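Local coordinates for protein putative alpha/beta hydrolase (PDB 4RPC) that is of unknown substrate but, as a putative alpha/beta hydrolase, probably cleaves its target with a serine nucleophile set at a strand-to-helix turn, at residues 77-82 and 105-111; 100-104 and 115-119; 122-127 and 189-194. Residues are numbered along the deposited sequence.

Contact 1: residues 77-82 and 105-111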
loop_
_atom_site.group_PDB
_atom_site.type_symbol
_atom_site.label_atom_id
_atom_site.label_comp_id
_atom_site.label_asym_id
_atom_site.label_seq_id
_atom_site.Cartn_x
_atom_site.Cartn_y
_atom_site.Cartn_z
ATOM N N LEU A 77 2.122 13.984 -2.893
ATOM C CA LEU A 77 1.246 13.302 -3.828
ATOM C C LEU A 77 0.007 14.133 -4.114
ATOM O O LEU A 77 -0.508 14.162 -5.247
ATOM C CB LEU A 77 0.810 11.961 -3.206
ATOM C CG LEU A 77 0.179 10.886 -4.030
ATOM C CD1 LEU A 77 0.852 10.799 -5.388
ATOM C CD2 LEU A 77 0.288 9.559 -3.273
ATOM N N GLY A 78 -0.497 14.773 -3.066
ATOM C CA GLY A 78 -1.628 15.686 -3.212
ATOM C C GLY A 78 -1.235 16.828 -4.154
ATOM O O GLY A 78 -2.048 17.309 -4.954
ATOM N N GLU A 79 -0.002 17.266 -4.080
ATOM C CA GLU A 79 0.426 18.329 -5.015
ATOM C C GLU A 79 0.533 17.812 -6.442
ATOM O O GLU A 79 0.342 18.560 -7.365
ATOM C CB GLU A 79 1.764 18.901 -4.598
ATOM C CG GLU A 79 1.647 19.636 -3.277
ATOM C CD GLU A 79 2.971 20.188 -2.795
ATOM O OE1 GLU A 79 3.848 19.410 -2.308
ATOM O OE2 GLU A 79 3.112 21.410 -2.888
ATOM N N ALA A 80 0.867 16.536 -6.616
ATOM C CA ALA A 80 1.025 16.009 -7.965
ATOM C C ALA A 80 -0.327 15.853 -8.551
ATOM O O ALA A 80 -0.497 16.100 -9.720
ATOM C CB ALA A 80 1.799 14.702 -8.010
ATOM N N LEU A 81 -1.304 15.502 -7.731
ATOM C CA LEU A 81 -2.673 15.406 -8.196
ATOM C C LEU A 81 -3.258 16.729 -8.590
ATOM O O LEU A 81 -3.935 16.855 -9.600
ATOM C CB LEU A 81 -3.541 14.747 -7.145
ATOM C CG LEU A 81 -3.327 13.244 -6.916
ATOM C CD1 LEU A 81 -4.333 12.710 -5.907
ATOM C CD2 LEU A 81 -3.383 12.447 -8.186
ATOM N N GLU A 82 -2.982 17.725 -7.795
ATOM C CA GLU A 82 -3.331 19.103 -8.112
ATOM C C GLU A 82 -2.728 19.600 -9.439
ATOM O O GLU A 82 -3.380 20.283 -10.191
ATOM C CB GLU A 82 -2.842 19.983 -6.985
ATOM C CG GLU A 82 -3.384 21.387 -7.007
ATOM C CD GLU A 82 -2.893 22.171 -5.796
ATOM O OE1 GLU A 82 -2.232 21.545 -4.930
ATOM O OE2 GLU A 82 -3.151 23.395 -5.716
HETATM N N MSE A 105 -3.807 10.494 2.904
HETATM C CA MSE A 105 -4.455 11.343 1.886
HETATM C C MSE A 105 -5.919 11.602 2.182
HETATM O O MSE A 105 -6.394 12.687 1.955
HETATM C CB MSE A 105 -4.260 10.744 0.504
HETATM C CG MSE A 105 -2.828 11.156 0.117
HETATM SE SE MSE A 105 -2.554 10.323 -1.606
HETATM C CE MSE A 105 -3.440 11.856 -2.510
ATOM N N ALA A 106 -6.625 10.624 2.758
ATOM C CA ALA A 106 -8.047 10.803 3.091
ATOM C C ALA A 106 -8.261 11.769 4.229
ATOM O O ALA A 106 -9.301 12.383 4.316
ATOM C CB ALA A 106 -8.714 9.461 3.421
ATOM N N ILE A 107 -7.281 11.875 5.106
ATOM C CA ILE A 107 -7.348 12.730 6.276
ATOM C C ILE A 107 -6.967 14.181 5.978
ATOM O O ILE A 107 -7.559 15.090 6.531
ATOM C CB ILE A 107 -6.385 12.187 7.341
ATOM C CG1 ILE A 107 -6.885 10.859 7.884
ATOM C CG2 ILE A 107 -6.103 13.236 8.414
ATOM C CD1 ILE A 107 -5.862 10.233 8.824
ATOM N N ARG A 108 -5.926 14.404 5.178
ATOM C CA ARG A 108 -5.484 15.757 4.873
ATOM C C ARG A 108 -6.595 16.597 4.247
ATOM O O ARG A 108 -6.775 17.772 4.592
ATOM C CB ARG A 108 -4.331 15.725 3.900
ATOM C CG ARG A 108 -2.995 15.330 4.496
ATOM C CD ARG A 108 -1.963 15.210 3.369
ATOM N NE ARG A 108 -2.211 16.103 2.218
ATOM C CZ ARG A 108 -1.821 17.382 2.122
ATOM N NH1 ARG A 108 -1.146 17.967 3.112
ATOM N NH2 ARG A 108 -2.114 18.083 1.026
ATOM N N GLY A 109 -7.320 16.017 3.301
ATOM C CA GLY A 109 -8.512 16.671 2.770
ATOM C C GLY A 109 -8.266 17.666 1.656
ATOM O O GLY A 109 -9.216 18.271 1.166
ATOM N N GLU A 110 -7.012 17.848 1.239
ATOM C CA GLU A 110 -6.734 18.687 0.087
ATOM C C GLU A 110 -7.588 18.127 -1.060
ATOM O O GLU A 110 -8.411 18.805 -1.648
ATOM C CB GLU A 110 -5.241 18.639 -0.261
ATOM C CG GLU A 110 -4.765 19.801 -1.148
ATOM C CD GLU A 110 -3.577 19.443 -2.055
ATOM O OE1 GLU A 110 -2.751 18.569 -1.673
ATOM O OE2 GLU A 110 -3.469 20.034 -3.156
ATOM N N ILE A 111 -7.415 16.843 -1.297
ATOM C CA ILE A 111 -8.105 16.092 -2.318
ATOM C C ILE A 111 -9.153 15.133 -1.736
ATOM O O ILE A 111 -8.886 14.436 -0.758
ATOM C CB ILE A 111 -7.048 15.327 -3.099
ATOM C CG1 ILE A 111 -6.340 16.351 -3.980
ATOM C CG2 ILE A 111 -7.665 14.176 -3.881
ATOM C CD1 ILE A 111 -5.171 15.778 -4.694
#
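Selenomethionine Met105 reaches across from helix 97-108 with chi1 m, chi2 t and chi3 p. This bent end brings its SE to 3.4 Å from Leu77 CD2 and its CE to 3.6 Å from Leu81 CD1. Leu77 (t, p) and Leu81 (m, t) sit one turn apart on helix 70-83, so both can touch it. Ile111 (m, t) points toward helix 70-83, where its CD1 lies 3.5 Å from Gly78 O. These are neighbouring helices of the alpha/beta hydrolase fold. Leu77 also touches Pro54 and Leu81 touches Leu52, both in strand 50-54 of the central beta-sheet. Gly109 follows the last residue of helix 97-108. Its phi of 85° calls for glycine, since a CB would jam against the preceding carbonyl O. Glu110 is extended (t, t) but poorly ordered. A CB on Gly78 would clash with Glu110 OE1 as modelled. Glu110 OE1 forms a salt bridge with Arg108 NH2 at 2.8 Å, with weak hydrogen-bond geometry. Glu110 OE2 is modelled 2.6 Å from Glu82 OE1.

Contact 2: residues 100-104 and 115-119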
loop_
_atom_site.group_PDB
_atom_site.type_symbol
_atom_site.label_atom_id
_atom_site.label_comp_id
_atom_site.label_asym_id
_atom_site.label_seq_id
_atom_site.Cartn_x
_atom_site.Cartn_y
_atom_site.Cartn_z
ATOM N N SER A 100 -1.014 3.237 4.229
ATOM C CA SER A 100 -0.858 4.322 5.193
ATOM C C SER A 100 -0.843 5.625 4.450
ATOM O O SER A 100 -1.440 6.570 4.903
ATOM C CB SER A 100 0.444 4.199 6.007
ATOM O OG SER A 100 0.404 3.042 6.738
ATOM N N VAL A 101 -0.187 5.667 3.317
ATOM C CA VAL A 101 -0.214 6.869 2.457
ATOM C C VAL A 101 -1.684 7.169 1.989
ATOM O O VAL A 101 -2.128 8.323 1.965
ATOM C CB VAL A 101 0.698 6.715 1.268
ATOM C CG1 VAL A 101 0.575 7.923 0.322
ATOM C CG2 VAL A 101 2.137 6.548 1.717
ATOM N N ALA A 102 -2.431 6.134 1.640
ATOM C CA ALA A 102 -3.824 6.321 1.205
ATOM C C ALA A 102 -4.655 6.950 2.337
ATOM O O ALA A 102 -5.352 7.909 2.116
ATOM C CB ALA A 102 -4.427 4.995 0.814
ATOM N N VAL A 103 -4.537 6.408 3.560
ATOM C CA VAL A 103 -5.300 6.900 4.679
ATOM C C VAL A 103 -4.940 8.332 4.938
ATOM O O VAL A 103 -5.789 9.189 5.107
ATOM C CB VAL A 103 -5.078 6.033 5.933
ATOM C CG1 VAL A 103 -5.758 6.640 7.155
ATOM C CG2 VAL A 103 -5.638 4.658 5.701
ATOM N N GLU A 104 -3.651 8.604 4.959
ATOM C CA GLU A 104 -3.187 9.980 5.176
ATOM C C GLU A 104 -3.733 10.941 4.137
ATOM O O GLU A 104 -4.029 12.127 4.435
ATOM C CB GLU A 104 -1.673 10.029 5.162
ATOM C CG GLU A 104 -1.052 11.377 5.371
ATOM C CD GLU A 104 -1.230 11.905 6.749
ATOM O OE1 GLU A 104 -1.517 11.121 7.687
ATOM O OE2 GLU A 104 -1.096 13.130 6.886
ATOM N N ASN A 115 -13.342 6.353 -1.768
ATOM C CA ASN A 115 -13.180 4.996 -1.285
ATOM C C ASN A 115 -11.727 4.712 -1.010
ATOM O O ASN A 115 -10.849 5.038 -1.843
ATOM C CB ASN A 115 -13.629 3.978 -2.347
ATOM C CG ASN A 115 -15.146 3.978 -2.608
ATOM O OD1 ASN A 115 -15.896 3.232 -1.962
ATOM N ND2 ASN A 115 -15.573 4.728 -3.609
ATOM N N LEU A 116 -11.455 4.018 0.082
ATOM C CA LEU A 116 -10.106 3.579 0.399
ATOM C C LEU A 116 -10.170 2.093 0.362
ATOM O O LEU A 116 -11.096 1.523 0.946
ATOM C CB LEU A 116 -9.682 4.023 1.777
ATOM C CG LEU A 116 -9.367 5.469 1.978
ATOM C CD1 LEU A 116 -9.106 5.688 3.444
ATOM C CD2 LEU A 116 -8.172 5.871 1.178
ATOM N N LEU A 117 -9.233 1.460 -0.369
ATOM C CA LEU A 117 -9.067 0.012 -0.297
ATOM C C LEU A 117 -7.723 -0.255 0.313
ATOM O O LEU A 117 -6.674 0.062 -0.306
ATOM C CB LEU A 117 -9.096 -0.616 -1.668
ATOM C CG LEU A 117 -10.446 -0.835 -2.331
ATOM C CD1 LEU A 117 -11.089 0.469 -2.687
ATOM C CD2 LEU A 117 -10.338 -1.773 -3.531
ATOM N N LEU A 118 -7.727 -0.848 1.478
ATOM C CA LEU A 118 -6.524 -0.944 2.245
ATOM C C LEU A 118 -6.139 -2.366 2.389
ATOM O O LEU A 118 -6.881 -3.147 2.985
ATOM C CB LEU A 118 -6.731 -0.279 3.606
ATOM C CG LEU A 118 -7.268 1.128 3.558
ATOM C CD1 LEU A 118 -7.611 1.652 4.957
ATOM C CD2 LEU A 118 -6.259 2.060 2.869
ATOM N N ASP A 119 -4.982 -2.718 1.823
ATOM C CA ASP A 119 -4.535 -4.101 1.791
ATOM C C ASP A 119 -3.282 -4.175 2.647
ATOM O O ASP A 119 -2.282 -3.579 2.281
ATOM C CB ASP A 119 -4.274 -4.487 0.297
ATOM C CG ASP A 119 -4.122 -6.030 0.015
ATOM O OD1 ASP A 119 -4.009 -6.863 0.970
ATOM O OD2 ASP A 119 -4.098 -6.415 -1.214
#
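Strand 115-119 runs nearly antiparallel to the helical segment 100-104. The angle between their directions is 158°, and the axes approach to 8.7 Å. Within strand 112-119, the segment opens at Asn115, which makes no contact with residues 100-104. Its ND2 is hydrogen-bonded to Gln90 O and its OD1 to Arg204 NH2, on the adjoining strands. Leu116 is the first of the segment to meet residues 100-104, and its CA lies nearest that of Ala102, at 6.9 Å. Its CD2 lies 3.6 Å from Ala102 O and 3.9 Å from Ala102 CB. Its CD1 is 4.2 Å from Val103 CA. Leu117 points away, to the other face of the sheet, where it touches Ile256 and Ile259 of helix 249-259. Leu118 points back to the helix. Its CD1 lies 3.7 Å from Val103 CG2, and its CD2 lies 4.0 Å from Ala102 CB. Asp119 closes the strand, and its OD2 is hydrogen-bonded to Tyr93 OH. This is the second half of the beta-alpha-beta unit made by strand 88-95, helix 97-108 and strand 112-119. In alpha/beta hydrolases the turn before this helix is the nucleophile elbow. Here Gly94, Ser96 and Gly98 fit its GxSxG pattern, and the side chain of Ala102 lies near these residues without touching them. No hydrogen bond joins the two segments. Two leucines meet a small alanine and a valine, so the helix is held on the sheet by apolar contact, with Leu116 also resting against the helix backbone, while the polar side chains of Asn115 and Asp119 find partners in other parts of the chain.

Contact 3: residues 122-127 and 189-194; sequences QYEGMG and AYRYDL
In this alpha/beta hydrolase, residues 122-127 and 189-194 bracket a largely helical, strand-free insertion, consistent with the cap of many relatives. The loop meets the C-terminal end of helix 179-191. Gln122 CA lies 7.7 Å from Ala189 CA, Tyr123 CA 5.6 Å from Leu194 CA and Gly125 CA 4.1 Å from Asp193 CA. Phi/psi are -133/19 at Tyr123, 94/95 at Gly125 and 53/-131 at Gly127. Helical angles end at Arg191; Tyr192 (-52/125) breaks away. Met126 N donates to Tyr190 O at 2.9 Å, and Leu194 N weakly to Tyr123 O at 3.3 Å. Water 1 donates to Gln122 O (2.8 Å) and Ala189 O (2.7 Å). Water 2 lies 2.5 Å from Tyr123 O and 3.0 Å from Asp193 OD1. Water 3 accepts from Gly127 N (2.7 Å) and donates to Arg191 O (2.9 Å). Gln122 (chi1 p, chi2 m) is hydrogen-bonded through NE2 to Ser96 OG, the probable nucleophile, and Tyr192 (chi1 t) through OH to Glu104 OE1. Met126 SE makes an oblique Met-aromatic contact, 4.4 Å from the Tyr190 ring centroid.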
loop_
_atom_site.group_PDB
_atom_site.type_symbol
_atom_site.label_atom_id
_atom_site.label_comp_id
_atom_site.label_asym_id
_atom_site.label_seq_id
_atom_site.Cartn_x
_atom_site.Cartn_y
_atom_site.Cartn_z
ATOM N N GLN A 122 -0.674 -1.287 8.280
ATOM C CA GLN A 122 -0.102 -1.437 9.607
ATOM C C GLN A 122 -0.025 0.010 10.095
ATOM O O GLN A 122 0.547 0.825 9.421
ATOM C CB GLN A 122 1.294 -2.150 9.524
ATOM C CG GLN A 122 2.500 -1.407 8.827
ATOM C CD GLN A 122 2.668 -1.531 7.236
ATOM O OE1 GLN A 122 3.223 -0.600 6.577
ATOM N NE2 GLN A 122 2.209 -2.679 6.631
ATOM N N TYR A 123 -0.689 0.360 11.199
ATOM C CA TYR A 123 -0.842 1.789 11.565
ATOM C C TYR A 123 -0.529 2.115 13.019
ATOM O O TYR A 123 -0.886 3.188 13.517
ATOM C CB TYR A 123 -2.254 2.288 11.262
ATOM C CG TYR A 123 -2.822 1.817 9.952
ATOM C CD1 TYR A 123 -2.630 2.553 8.748
ATOM C CD2 TYR A 123 -3.567 0.656 9.898
ATOM C CE1 TYR A 123 -3.164 2.123 7.538
ATOM C CE2 TYR A 123 -4.068 0.209 8.678
ATOM C CZ TYR A 123 -3.868 0.956 7.511
ATOM O OH TYR A 123 -4.413 0.476 6.343
ATOM N N GLU A 124 0.186 1.231 13.671
ATOM C CA GLU A 124 0.392 1.321 15.120
ATOM C C GLU A 124 1.250 2.542 15.539
ATOM O O GLU A 124 0.848 3.374 16.394
ATOM C CB GLU A 124 1.045 0.028 15.592
ATOM C CG GLU A 124 1.336 -0.031 17.074
ATOM C CD GLU A 124 0.062 -0.113 17.892
ATOM O OE1 GLU A 124 -0.545 -1.217 17.971
ATOM O OE2 GLU A 124 -0.338 0.934 18.439
ATOM N N GLY A 125 2.436 2.632 14.970
ATOM C CA GLY A 125 3.379 3.646 15.344
ATOM C C GLY A 125 4.348 3.173 16.405
ATOM O O GLY A 125 4.063 3.243 17.552
HETATM N N MSE A 126 5.501 2.696 16.002
HETATM C CA MSE A 126 6.401 2.033 16.891
HETATM C C MSE A 126 7.339 2.883 17.698
HETATM O O MSE A 126 8.120 2.323 18.422
HETATM C CB MSE A 126 7.323 1.140 16.128
HETATM C CG MSE A 126 6.776 0.567 14.875
HETATM SE SE MSE A 126 7.226 -1.287 14.947
HETATM C CE MSE A 126 5.458 -1.511 15.736
ATOM N N GLY A 127 7.313 4.181 17.550
ATOM C CA GLY A 127 8.161 5.023 18.349
ATOM C C GLY A 127 9.586 4.585 18.251
ATOM O O GLY A 127 10.079 4.364 17.195
ATOM N N ALA A 189 7.062 3.857 7.293
ATOM C CA ALA A 189 5.976 2.915 7.579
ATOM C C ALA A 189 5.779 2.647 9.074
ATOM O O ALA A 189 4.693 2.844 9.590
ATOM C CB ALA A 189 6.199 1.633 6.855
ATOM N N TYR A 190 6.847 2.259 9.776
ATOM C CA TYR A 190 6.777 1.907 11.168
ATOM C C TYR A 190 6.578 3.084 12.121
ATOM O O TYR A 190 6.069 2.889 13.166
ATOM C CB TYR A 190 8.037 1.109 11.581
ATOM C CG TYR A 190 7.982 -0.299 11.088
ATOM C CD1 TYR A 190 6.860 -1.087 11.315
ATOM C CD2 TYR A 190 9.033 -0.848 10.413
ATOM C CE1 TYR A 190 6.794 -2.396 10.855
ATOM C CE2 TYR A 190 8.982 -2.139 9.924
ATOM C CZ TYR A 190 7.871 -2.911 10.145
ATOM O OH TYR A 190 7.832 -4.199 9.723
ATOM N N ARG A 191 6.986 4.288 11.755
ATOM C CA ARG A 191 6.775 5.488 12.554
ATOM C C ARG A 191 5.335 5.987 12.535
ATOM O O ARG A 191 4.868 6.526 13.524
ATOM C CB ARG A 191 7.658 6.626 12.029
ATOM C CG ARG A 191 7.793 7.798 12.956
ATOM C CD ARG A 191 8.966 7.681 13.893
ATOM N NE ARG A 191 10.217 7.440 13.171
ATOM C CZ ARG A 191 11.358 7.051 13.753
ATOM N NH1 ARG A 191 11.408 6.872 15.083
ATOM N NH2 ARG A 191 12.458 6.820 12.978
ATOM N N TYR A 192 4.633 5.836 11.404
ATOM C CA TYR A 192 3.276 6.419 11.258
ATOM C C TYR A 192 2.369 6.018 12.411
ATOM O O TYR A 192 2.171 4.848 12.710
ATOM C CB TYR A 192 2.665 6.002 9.942
ATOM C CG TYR A 192 1.404 6.758 9.532
ATOM C CD1 TYR A 192 1.414 8.132 9.374
ATOM C CD2 TYR A 192 0.242 6.102 9.265
ATOM C CE1 TYR A 192 0.268 8.806 8.977
ATOM C CE2 TYR A 192 -0.909 6.765 8.895
ATOM C CZ TYR A 192 -0.905 8.118 8.722
ATOM O OH TYR A 192 -2.080 8.805 8.333
ATOM N N ASP A 193 1.804 6.988 13.071
ATOM C CA ASP A 193 0.897 6.698 14.164
ATOM C C ASP A 193 -0.488 7.292 13.886
ATOM O O ASP A 193 -0.724 8.484 14.071
ATOM C CB ASP A 193 1.543 7.230 15.434
ATOM C CG ASP A 193 0.757 6.927 16.698
ATOM O OD1 ASP A 193 -0.276 6.247 16.673
ATOM O OD2 ASP A 193 1.183 7.453 17.732
ATOM N N LEU A 194 -1.394 6.452 13.413
ATOM C CA LEU A 194 -2.724 6.904 12.983
ATOM C C LEU A 194 -3.656 7.242 14.161
ATOM O O LEU A 194 -4.373 8.203 14.103
ATOM C CB LEU A 194 -3.380 5.826 12.134
ATOM C CG LEU A 194 -4.798 6.066 11.653
ATOM C CD1 LEU A 194 -4.815 7.369 10.902
ATOM C CD2 LEU A 194 -5.260 4.901 10.804
HETATM O O HOH W 1 2.283 2.718 8.409
HETATM O O HOH W 2 -2.079 4.081 15.523
HETATM O O HOH W 3 5.845 5.958 16.222
#

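Contacts 1 and 2 share helix 97-108. Contact 2 lies deepest, its centre about 7 Å from the centre of the chain, and all its touching residues are buried. The centre of contact 1 is about 16 Å from the chain centre; it has a buried apolar side and an exposed, charged edge. Contact 3, its centre about 14 Å from the chain centre, is partly buried and joins two loop-rich segments. Contact 2 is purely apolar across its segments, contact 1 adds acidic side chains, and contact 3 relies on backbone hydrogen bonds and waters. Ala106 CB packs 3.8 Å from Leu116 CD1. Glu104 OE1 and Tyr192 OH, 2.5 Å apart, tie contacts 2 and 3.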